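Local coordinates for uncharacterized protein (Bacteroides fragilis, PDB 4FR9) that is of unknown function but resembles the beta-lactamase inhibitor protein BLIP and belongs to the PepSY-like families, at residues A[60-74]-A[93-107]. Residues are numbered along the deposited sequence; the frame is centred on the assembly and turned at random.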
ATOM      1  N   TRP A  60      -6.146   9.292   9.214  1.00 16.86           N
ATOM      2  CA  TRP A  60      -5.650   8.504   8.099  1.00 16.23           C
ATOM      3  C   TRP A  60      -4.137   8.375   8.181  1.00 16.01           C
ATOM      4  O   TRP A  60      -3.424   9.385   8.323  1.00 17.32           O
ATOM      5  CB  TRP A  60      -6.032   9.156   6.769  1.00 16.79           C
ATOM      6  CG  TRP A  60      -5.413   8.485   5.602  1.00 17.05           C
ATOM      7  CD1 TRP A  60      -5.682   7.239   5.127  1.00 17.23           C
ATOM      8  CD2 TRP A  60      -4.391   9.012   4.759  1.00 16.86           C
ATOM      9  NE1 TRP A  60      -4.895   6.941   4.025  1.00 17.19           N
ATOM     10  CE2 TRP A  60      -4.090   8.026   3.792  1.00 16.85           C
ATOM     11  CE3 TRP A  60      -3.688  10.225   4.718  1.00 18.25           C
ATOM     12  CZ2 TRP A  60      -3.131   8.227   2.797  1.00 18.16           C
ATOM     13  CZ3 TRP A  60      -2.761  10.406   3.717  1.00 19.85           C
ATOM     14  CH2 TRP A  60      -2.465   9.414   2.807  1.00 19.98           C
ATOM     15  N   LEU A  61      -3.634   7.133   8.066  1.00 15.51           N
ATOM     16  CA  LEU A  61      -2.221   6.895   8.148  1.00 15.05           C
ATOM     17  C   LEU A  61      -1.591   6.320   6.885  1.00 15.32           C
ATOM     18  O   LEU A  61      -0.382   6.462   6.715  1.00 16.06           O
ATOM     19  CB  LEU A  61      -1.902   5.958   9.313  1.00 16.87           C
ATOM     20  CG  LEU A  61      -2.303   6.500  10.695  1.00 20.05           C
ATOM     21  CD1 LEU A  61      -1.912   5.451  11.747  1.00 24.45           C
ATOM     22  CD2 LEU A  61      -1.702   7.845  11.014  1.00 23.93           C
HETATM   23  N   MSE A  62      -2.344   5.627   6.055  1.00 15.42           N
HETATM   24  CA  MSE A  62      -1.768   5.009   4.856  1.00 15.23           C
HETATM   25  C   MSE A  62      -2.863   4.484   3.964  1.00 15.27           C
HETATM   26  O   MSE A  62      -3.858   3.988   4.441  1.00 16.15           O
HETATM   27  CB  MSE A  62      -0.844   3.852   5.247  1.00 16.51           C
HETATM   28  CG  MSE A  62       0.032   3.366   4.056  1.00 17.86           C
HETATM   29 SE   MSE A  62       1.258   1.963   4.609  0.75 15.68          SE
HETATM   30  CE  MSE A  62       0.008   0.560   4.760  1.00 20.67           C
ATOM     31  N   THR A  63      -2.615   4.514   2.654  1.00 15.42           N
ATOM     32  CA  THR A  63      -3.398   3.759   1.691  1.00 15.71           C
ATOM     33  C   THR A  63      -2.458   2.911   0.864  1.00 15.65           C
ATOM     34  O   THR A  63      -1.489   3.452   0.307  1.00 16.45           O
ATOM     35  CB  THR A  63      -4.218   4.690   0.774  1.00 17.24           C
ATOM     36  OG1 THR A  63      -5.090   5.468   1.608  1.00 17.88           O
ATOM     37  CG2 THR A  63      -5.011   3.925  -0.250  1.00 18.38           C
ATOM     38  N   GLU A  64      -2.770   1.634   0.716  1.00 16.26           N
ATOM     39  CA  GLU A  64      -2.113   0.760  -0.235  1.00 16.08           C
ATOM     40  C   GLU A  64      -3.071   0.484  -1.381  1.00 16.85           C
ATOM     41  O   GLU A  64      -4.198   0.044  -1.149  1.00 19.31           O
ATOM     42  CB  GLU A  64      -1.749  -0.565   0.442  1.00 17.27           C
ATOM     43  CG  GLU A  64      -1.107  -1.527  -0.516  1.00 17.95           C
ATOM     44  CD  GLU A  64      -0.609  -2.808   0.110  1.00 20.89           C
ATOM     45  OE1 GLU A  64      -0.369  -2.855   1.340  1.00 22.49           O
ATOM     46  OE2 GLU A  64      -0.376  -3.786  -0.650  1.00 25.75           O
ATOM     47  N   THR A  65      -2.603   0.745  -2.609  1.00 16.99           N
ATOM     48  CA  THR A  65      -3.378   0.510  -3.822  1.00 17.73           C
ATOM     49  C   THR A  65      -2.724  -0.584  -4.639  1.00 17.75           C
ATOM     50  O   THR A  65      -1.527  -0.501  -4.942  1.00 18.76           O
ATOM     51  CB  THR A  65      -3.476   1.780  -4.652  1.00 20.72           C
ATOM     52  OG1 THR A  65      -4.102   2.803  -3.866  1.00 21.68           O
ATOM     53  CG2 THR A  65      -4.271   1.544  -5.927  1.00 23.08           C
ATOM     54  N   GLU A  66      -3.496  -1.588  -5.026  1.00 18.53           N
ATOM     55  CA  GLU A  66      -2.990  -2.633  -5.875  0.50 19.28           C
ATOM     56  C   GLU A  66      -2.912  -2.166  -7.343  1.00 20.26           C
ATOM     57  O   GLU A  66      -3.866  -1.612  -7.870  1.00 22.02           O
ATOM     58  CB  GLU A  66      -3.889  -3.861  -5.742  0.50 21.29           C
ATOM     59  CG  GLU A  66      -3.435  -5.045  -6.525  0.50 25.90           C
ATOM     60  CD  GLU A  66      -2.101  -5.546  -6.050  0.50 34.21           C
ATOM     61  OE1 GLU A  66      -2.002  -6.002  -4.885  0.50 43.80           O
ATOM     62  OE2 GLU A  66      -1.147  -5.466  -6.838  0.50 31.24           O
ATOM     63  N   LEU A  67      -1.749  -2.362  -7.965  1.00 19.46           N
ATOM     64  CA  LEU A  67      -1.560  -2.082  -9.391  1.00 21.46           C
ATOM     65  C   LEU A  67      -1.425  -3.435 -10.121  1.00 24.09           C
ATOM     66  O   LEU A  67      -1.112  -4.448  -9.541  1.00 28.06           O
ATOM     67  CB  LEU A  67      -0.334  -1.197  -9.604  1.00 21.26           C
ATOM     68  CG  LEU A  67      -0.457   0.227  -9.055  1.00 21.49           C
ATOM     69  CD1 LEU A  67       0.816   1.036  -9.377  1.00 23.00           C
ATOM     70  CD2 LEU A  67      -1.739   0.987  -9.474  1.00 23.91           C
ATOM     71  N   ASN A  68      -1.723  -3.462 -11.401  1.00 28.94           N
ATOM     72  CA  ASN A  68      -1.843  -4.799 -12.083  1.00 31.44           C
ATOM     73  C   ASN A  68      -0.450  -5.316 -12.542  1.00 27.84           C
ATOM     74  O   ASN A  68      -0.179  -6.523 -12.643  1.00 29.88           O
ATOM     75  CB  ASN A  68      -2.816  -4.759 -13.287  1.00 34.63           C
ATOM     76  CG  ASN A  68      -4.247  -4.332 -12.906  1.00 42.49           C
ATOM     77  OD1 ASN A  68      -4.720  -4.610 -11.793  1.00 48.22           O
ATOM     78  ND2 ASN A  68      -4.943  -3.674 -13.851  1.00 43.51           N
ATOM     79  N   SER A  69       0.476  -4.387 -12.754  1.00 24.99           N
ATOM     80  CA  SER A  69       1.724  -4.707 -13.459  1.00 21.73           C
ATOM     81  C   SER A  69       2.612  -3.488 -13.424  1.00 18.92           C
ATOM     82  O   SER A  69       2.157  -2.391 -13.108  1.00 18.30           O
ATOM     83  CB  SER A  69       1.473  -5.185 -14.885  1.00 25.95           C
ATOM     84  OG  SER A  69       1.563  -4.186 -15.874  1.00 25.29           O
ATOM     85  N   ILE A  70       3.868  -3.688 -13.807  1.00 18.25           N
ATOM     86  CA  ILE A  70       4.790  -2.558 -13.935  1.00 18.00           C
ATOM     87  C   ILE A  70       4.318  -1.523 -14.944  1.00 16.59           C
ATOM     88  O   ILE A  70       4.732  -0.368 -14.863  1.00 16.85           O
ATOM     89  CB  ILE A  70       6.250  -2.978 -14.158  1.00 18.61           C
ATOM     90  CG1 ILE A  70       6.434  -3.718 -15.493  1.00 18.97           C
ATOM     91  CG2 ILE A  70       6.786  -3.742 -12.928  1.00 19.76           C
ATOM     92  CD1 ILE A  70       7.903  -4.007 -15.790  1.00 21.37           C
ATOM     93  N   ASN A  71       3.476  -1.909 -15.918  1.00 16.78           N
ATOM     94  CA  ASN A  71       2.992  -0.931 -16.853  1.00 17.69           C
ATOM     95  C   ASN A  71       2.032   0.070 -16.251  1.00 17.95           C
ATOM     96  O   ASN A  71       1.687   1.046 -16.878  1.00 19.61           O
ATOM     97  CB  ASN A  71       2.314  -1.604 -18.047  1.00 18.18           C
ATOM     98  CG  ASN A  71       3.281  -2.252 -18.965  1.00 19.32           C
ATOM     99  OD1 ASN A  71       4.511  -2.099 -18.835  1.00 19.54           O
ATOM    100  ND2 ASN A  71       2.733  -2.897 -19.993  1.00 24.13           N
ATOM    101  N   ASN A  72       1.605  -0.149 -15.005  1.00 17.48           N
ATOM    102  CA  ASN A  72       0.797   0.839 -14.298  1.00 18.99           C
ATOM    103  C   ASN A  72       1.623   1.833 -13.500  1.00 17.82           C
ATOM    104  O   ASN A  72       1.061   2.713 -12.866  1.00 20.70           O
ATOM    105  CB  ASN A  72      -0.202   0.140 -13.381  1.00 19.88           C
ATOM    106  CG  ASN A  72      -1.185  -0.707 -14.149  1.00 24.52           C
ATOM    107  OD1 ASN A  72      -1.409  -1.864 -13.791  1.00 31.35           O
ATOM    108  ND2 ASN A  72      -1.755  -0.146 -15.205  1.00 29.45           N
ATOM    109  N   LEU A  73       2.948   1.681 -13.509  1.00 16.87           N
ATOM    110  CA  LEU A  73       3.833   2.632 -12.838  1.00 17.00           C
ATOM    111  C   LEU A  73       3.947   3.888 -13.678  1.00 16.56           C
ATOM    112  O   LEU A  73       3.902   3.819 -14.914  1.00 18.37           O
ATOM    113  CB  LEU A  73       5.208   2.032 -12.660  1.00 16.44           C
ATOM    114  CG  LEU A  73       5.287   0.828 -11.745  1.00 16.77           C
ATOM    115  CD1 LEU A  73       6.650   0.142 -11.841  1.00 19.17           C
ATOM    116  CD2 LEU A  73       4.928   1.247 -10.309  1.00 19.44           C
ATOM    117  N   PRO A  74       4.156   5.047 -13.034  1.00 17.12           N
ATOM    118  CA  PRO A  74       4.408   6.275 -13.804  1.00 17.95           C
ATOM    119  C   PRO A  74       5.706   6.135 -14.604  1.00 16.34           C
ATOM    120  O   PRO A  74       6.603   5.364 -14.222  1.00 15.90           O
ATOM    121  CB  PRO A  74       4.529   7.375 -12.742  1.00 22.33           C
ATOM    122  CG  PRO A  74       4.475   6.727 -11.455  1.00 20.84           C
ATOM    123  CD  PRO A  74       4.120   5.285 -11.600  1.00 17.38           C
ATOM    124  N   ASP A  93       4.459  -8.551  -7.577  1.00 20.79           N
ATOM    125  CA  ASP A  93       3.383  -7.618  -7.303  0.50 21.03           C
ATOM    126  C   ASP A  93       3.885  -6.200  -7.455  1.00 17.67           C
ATOM    127  O   ASP A  93       5.090  -5.935  -7.469  1.00 18.42           O
ATOM    128  CB  ASP A  93       2.760  -7.793  -5.914  0.50 21.88           C
ATOM    129  CG  ASP A  93       1.338  -7.235  -5.828  0.50 27.30           C
ATOM    130  OD1 ASP A  93       0.779  -6.797  -6.869  0.50 26.82           O
ATOM    131  OD2 ASP A  93       0.762  -7.260  -4.716  0.50 35.60           O
ATOM    132  N   VAL A  94       2.926  -5.306  -7.629  1.00 17.67           N
ATOM    133  CA  VAL A  94       3.162  -3.880  -7.779  1.00 16.50           C
ATOM    134  C   VAL A  94       2.079  -3.140  -7.023  1.00 16.33           C
ATOM    135  O   VAL A  94       0.900  -3.376  -7.286  1.00 18.00           O
ATOM    136  CB  VAL A  94       3.157  -3.452  -9.257  1.00 17.02           C
ATOM    137  CG1 VAL A  94       3.533  -2.002  -9.359  1.00 18.34           C
ATOM    138  CG2 VAL A  94       4.103  -4.325 -10.104  1.00 19.31           C
ATOM    139  N   VAL A  95       2.462  -2.267  -6.101  1.00 15.95           N
ATOM    140  CA  VAL A  95       1.499  -1.492  -5.317  1.00 16.47           C
ATOM    141  C   VAL A  95       1.976  -0.063  -5.177  1.00 15.83           C
ATOM    142  O   VAL A  95       3.158   0.234  -5.371  1.00 16.67           O
ATOM    143  CB  VAL A  95       1.189  -2.115  -3.922  1.00 17.69           C
ATOM    144  CG1 VAL A  95       0.745  -3.586  -4.047  1.00 19.08           C
ATOM    145  CG2 VAL A  95       2.379  -2.002  -2.997  1.00 17.82           C
ATOM    146  N   ILE A  96       1.063   0.805  -4.766  1.00 15.94           N
ATOM    147  CA  ILE A  96       1.350   2.161  -4.340  0.50 14.48           C
ATOM    148  C   ILE A  96       1.066   2.284  -2.850  1.00 15.83           C
ATOM    149  O   ILE A  96       0.028   1.790  -2.389  1.00 17.89           O
ATOM    150  CB  ILE A  96       0.465   3.233  -4.979  0.50 15.23           C
ATOM    151  CG1 ILE A  96       0.248   2.936  -6.455  0.50 14.82           C
ATOM    152  CG2 ILE A  96       1.139   4.634  -4.807  0.50 15.56           C
ATOM    153  CD1 ILE A  96      -0.622   3.972  -7.159  0.50 18.13           C
ATOM    154  N   LEU A  97       1.972   2.907  -2.090  1.00 14.95           N
ATOM    155  CA  LEU A  97       1.761   3.278  -0.706  1.00 15.01           C
ATOM    156  C   LEU A  97       1.746   4.777  -0.617  1.00 15.25           C
ATOM    157  O   LEU A  97       2.650   5.443  -1.100  1.00 16.15           O
ATOM    158  CB  LEU A  97       2.843   2.689   0.185  1.00 15.61           C
ATOM    159  CG  LEU A  97       2.971   1.163   0.167  1.00 15.88           C
ATOM    160  CD1 LEU A  97       4.190   0.683   0.959  1.00 16.31           C
ATOM    161  CD2 LEU A  97       1.701   0.474   0.627  1.00 19.40           C
ATOM    162  N   GLU A  98       0.683   5.326  -0.017  1.00 15.55           N
ATOM    163  CA  GLU A  98       0.546   6.738   0.187  1.00 15.67           C
ATOM    164  C   GLU A  98       0.388   7.040   1.661  1.00 15.59           C
ATOM    165  O   GLU A  98      -0.247   6.277   2.384  1.00 16.62           O
ATOM    166  CB  GLU A  98      -0.652   7.270  -0.586  1.00 17.00           C
ATOM    167  CG  GLU A  98      -0.484   7.221  -2.089  1.00 18.32           C
ATOM    168  CD  GLU A  98      -1.727   7.623  -2.808  1.00 21.75           C
ATOM    169  OE1 GLU A  98      -2.647   6.795  -2.880  1.00 25.27           O
ATOM    170  OE2 GLU A  98      -1.767   8.789  -3.279  1.00 28.62           O
ATOM    171  N   TYR A  99       0.979   8.149   2.099  1.00 16.18           N
ATOM    172  CA  TYR A  99       1.088   8.514   3.498  1.00 16.89           C
ATOM    173  C   TYR A  99       0.812   9.993   3.690  1.00 17.16           C
ATOM    174  O   TYR A  99       0.969  10.800   2.765  1.00 18.85           O
ATOM    175  CB  TYR A  99       2.505   8.287   3.960  1.00 17.50           C
ATOM    176  CG  TYR A  99       3.055   6.907   3.737  1.00 16.13           C
ATOM    177  CD1 TYR A  99       3.724   6.584   2.564  1.00 16.14           C
ATOM    178  CD2 TYR A  99       2.946   5.922   4.700  1.00 16.95           C
ATOM    179  CE1 TYR A  99       4.260   5.340   2.382  1.00 16.92           C
ATOM    180  CE2 TYR A  99       3.485   4.673   4.511  1.00 17.00           C
ATOM    181  CZ  TYR A  99       4.183   4.386   3.365  1.00 15.68           C
ATOM    182  OH  TYR A  99       4.786   3.167   3.196  1.00 17.65           O
ATOM    183  N   PRO A 100       0.496  10.382   4.931  1.00 17.48           N
ATOM    184  CA  PRO A 100       0.294  11.789   5.243  1.00 18.43           C
ATOM    185  C   PRO A 100       1.573  12.616   5.455  1.00 20.35           C
ATOM    186  O   PRO A 100       1.477  13.825   5.694  1.00 23.52           O
ATOM    187  CB  PRO A 100      -0.538  11.759   6.552  1.00 19.50           C
ATOM    188  CG  PRO A 100      -0.153  10.478   7.190  1.00 18.69           C
ATOM    189  CD  PRO A 100       0.052   9.506   6.039  1.00 18.22           C
ATOM    190  N   ASN A 101       2.726  11.975   5.451  1.00 19.17           N
ATOM    191  CA  ASN A 101       3.994  12.658   5.572  1.00 19.80           C
ATOM    192  C   ASN A 101       4.935  12.230   4.455  1.00 18.72           C
ATOM    193  O   ASN A 101       4.667  11.306   3.702  1.00 18.96           O
ATOM    194  CB  ASN A 101       4.648  12.421   6.956  1.00 20.42           C
ATOM    195  CG  ASN A 101       5.110  10.992   7.190  1.00 20.41           C
ATOM    196  OD1 ASN A 101       4.535  10.059   6.680  1.00 20.65           O
ATOM    197  ND2 ASN A 101       6.103  10.825   8.088  1.00 25.96           N
ATOM    198  N   GLU A 102       6.038  12.948   4.332  1.00 20.02           N
ATOM    199  CA  GLU A 102       6.968  12.731   3.228  1.00 19.33           C
ATOM    200  C   GLU A 102       7.966  11.615   3.492  1.00 19.46           C
ATOM    201  O   GLU A 102       8.447  11.443   4.618  1.00 21.16           O
ATOM    202  CB  GLU A 102       7.733  14.038   2.926  1.00 21.68           C
ATOM    203  CG  GLU A 102       6.816  15.080   2.358  1.00 24.05           C
ATOM    204  CD  GLU A 102       6.171  14.659   1.057  1.00 31.08           C
ATOM    205  OE1 GLU A 102       6.819  13.959   0.239  1.00 29.33           O
ATOM    206  OE2 GLU A 102       4.999  15.007   0.882  1.00 35.31           O
ATOM    207  N   PRO A 103       8.360  10.871   2.436  1.00 19.89           N
ATOM    208  CA  PRO A 103       7.817  10.936   1.053  1.00 21.31           C
ATOM    209  C   PRO A 103       6.405  10.393   1.018  1.00 18.82           C
ATOM    210  O   PRO A 103       6.130   9.306   1.570  1.00 19.91           O
ATOM    211  CB  PRO A 103       8.732  10.014   0.244  1.00 22.40           C
ATOM    212  CG  PRO A 103       9.801   9.561   1.147  1.00 22.81           C
ATOM    213  CD  PRO A 103       9.469   9.914   2.561  1.00 20.64           C
ATOM    214  N   SER A 104       5.514  11.132   0.402  1.00 18.25           N
ATOM    215  CA  SER A 104       4.123  10.815   0.515  1.00 17.90           C
ATOM    216  C   SER A 104       3.577   9.746  -0.397  1.00 17.14           C
ATOM    217  O   SER A 104       2.481   9.264  -0.172  1.00 17.42           O
ATOM    218  CB  SER A 104       3.282  12.046   0.439  1.00 23.39           C
ATOM    219  OG  SER A 104       3.592  12.773  -0.693  1.00 27.89           O
ATOM    220  N   THR A 105       4.363   9.377  -1.389  1.00 16.70           N
ATOM    221  CA  THR A 105       4.041   8.284  -2.271  1.00 17.02           C
ATOM    222  C   THR A 105       5.281   7.403  -2.419  1.00 16.80           C
ATOM    223  O   THR A 105       6.375   7.917  -2.682  1.00 18.44           O
ATOM    224  CB  THR A 105       3.603   8.794  -3.633  1.00 19.93           C
ATOM    225  OG1 THR A 105       2.503   9.676  -3.488  1.00 23.83           O
ATOM    226  CG2 THR A 105       3.173   7.678  -4.567  1.00 22.35           C
ATOM    227  N   GLU A 106       5.104   6.096  -2.306  1.00 15.93           N
ATOM    228  CA  GLU A 106       6.135   5.066  -2.601  0.50 15.66           C
ATOM    229  C   GLU A 106       5.491   4.086  -3.571  1.00 15.04           C
ATOM    230  O   GLU A 106       4.381   3.626  -3.317  1.00 18.55           O
ATOM    231  CB  GLU A 106       6.534   4.233  -1.362  0.50 15.72           C
ATOM    232  CG  GLU A 106       7.335   4.993  -0.278  0.50 14.83           C
ATOM    233  CD  GLU A 106       7.356   4.328   1.078  0.50 15.75           C
ATOM    234  OE1 GLU A 106       6.641   3.340   1.297  0.50 16.16           O
ATOM    235  OE2 GLU A 106       8.103   4.860   1.933  0.50 17.66           O
ATOM    236  N   PHE A 107       6.174   3.722  -4.634  1.00 14.48           N
ATOM    237  CA  PHE A 107       5.755   2.626  -5.518  1.00 14.64           C
ATOM    238  C   PHE A 107       6.600   1.415  -5.160  1.00 14.47           C
ATOM    239  O   PHE A 107       7.830   1.504  -5.152  1.00 17.18           O
ATOM    240  CB  PHE A 107       5.978   3.013  -6.965  1.00 15.33           C
ATOM    241  CG  PHE A 107       5.087   4.101  -7.410  1.00 15.80           C
ATOM    242  CD1 PHE A 107       3.807   3.799  -7.907  1.00 17.79           C
ATOM    243  CD2 PHE A 107       5.450   5.412  -7.313  1.00 16.60           C
ATOM    244  CE1 PHE A 107       2.948   4.797  -8.275  1.00 18.74           C
ATOM    245  CE2 PHE A 107       4.567   6.434  -7.694  1.00 19.75           C
ATOM    246  CZ  PHE A 107       3.329   6.108  -8.181  1.00 18.98           C
TER
HETATM  247  O   HOH W   1      -2.213   4.121  -2.498  1.00 20.18           O
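Val-94 and Leu-73 meet on one face of a central antiparallel pair in the seven-stranded sheet of this BLIP-like fold, strand 60-67 running against 93-98. Val-94 has CG1 anti to its backbone N (chi1 -175°), which sets that methyl against Leu-73 CD2 at 3.7 Å and leaves CG2 for Ile-70. Next to them the branched chains of Leu-67 and Ile-96 cross, Leu-67 CD1 lying 3.5 Å from Ile-96 CG1 in the conformer described, the kind of interlocking that bulky aliphatic residues allow. Beyond Leu-73 comes Pro-74, the N-cap of helix 75-83, whose CD stands 3.8 Å from the centroid of the Phe-107 ring, over one face: a CH-pi contact suited to proline's compact, rigid ring. On the reverse face, beside Glu-64 and Leu-97, Met-62, with selenium replacing sulfur, runs alongside Tyr-99 in a Met-aromatic contact; its unbranched chain, extended through chi1 and chi2 (177°), carries SE to 3.5 Å from Tyr-99 CE2, oblique to the ring. At the far end Pro-100 CD sits over the broad six-membered ring of Trp-60. Thr-63 OG1, also hydrogen-bonded to Tyr-24 OH, accepts from Trp-60 NE1 at 2.8 Å, tilted 21° from the indole plane.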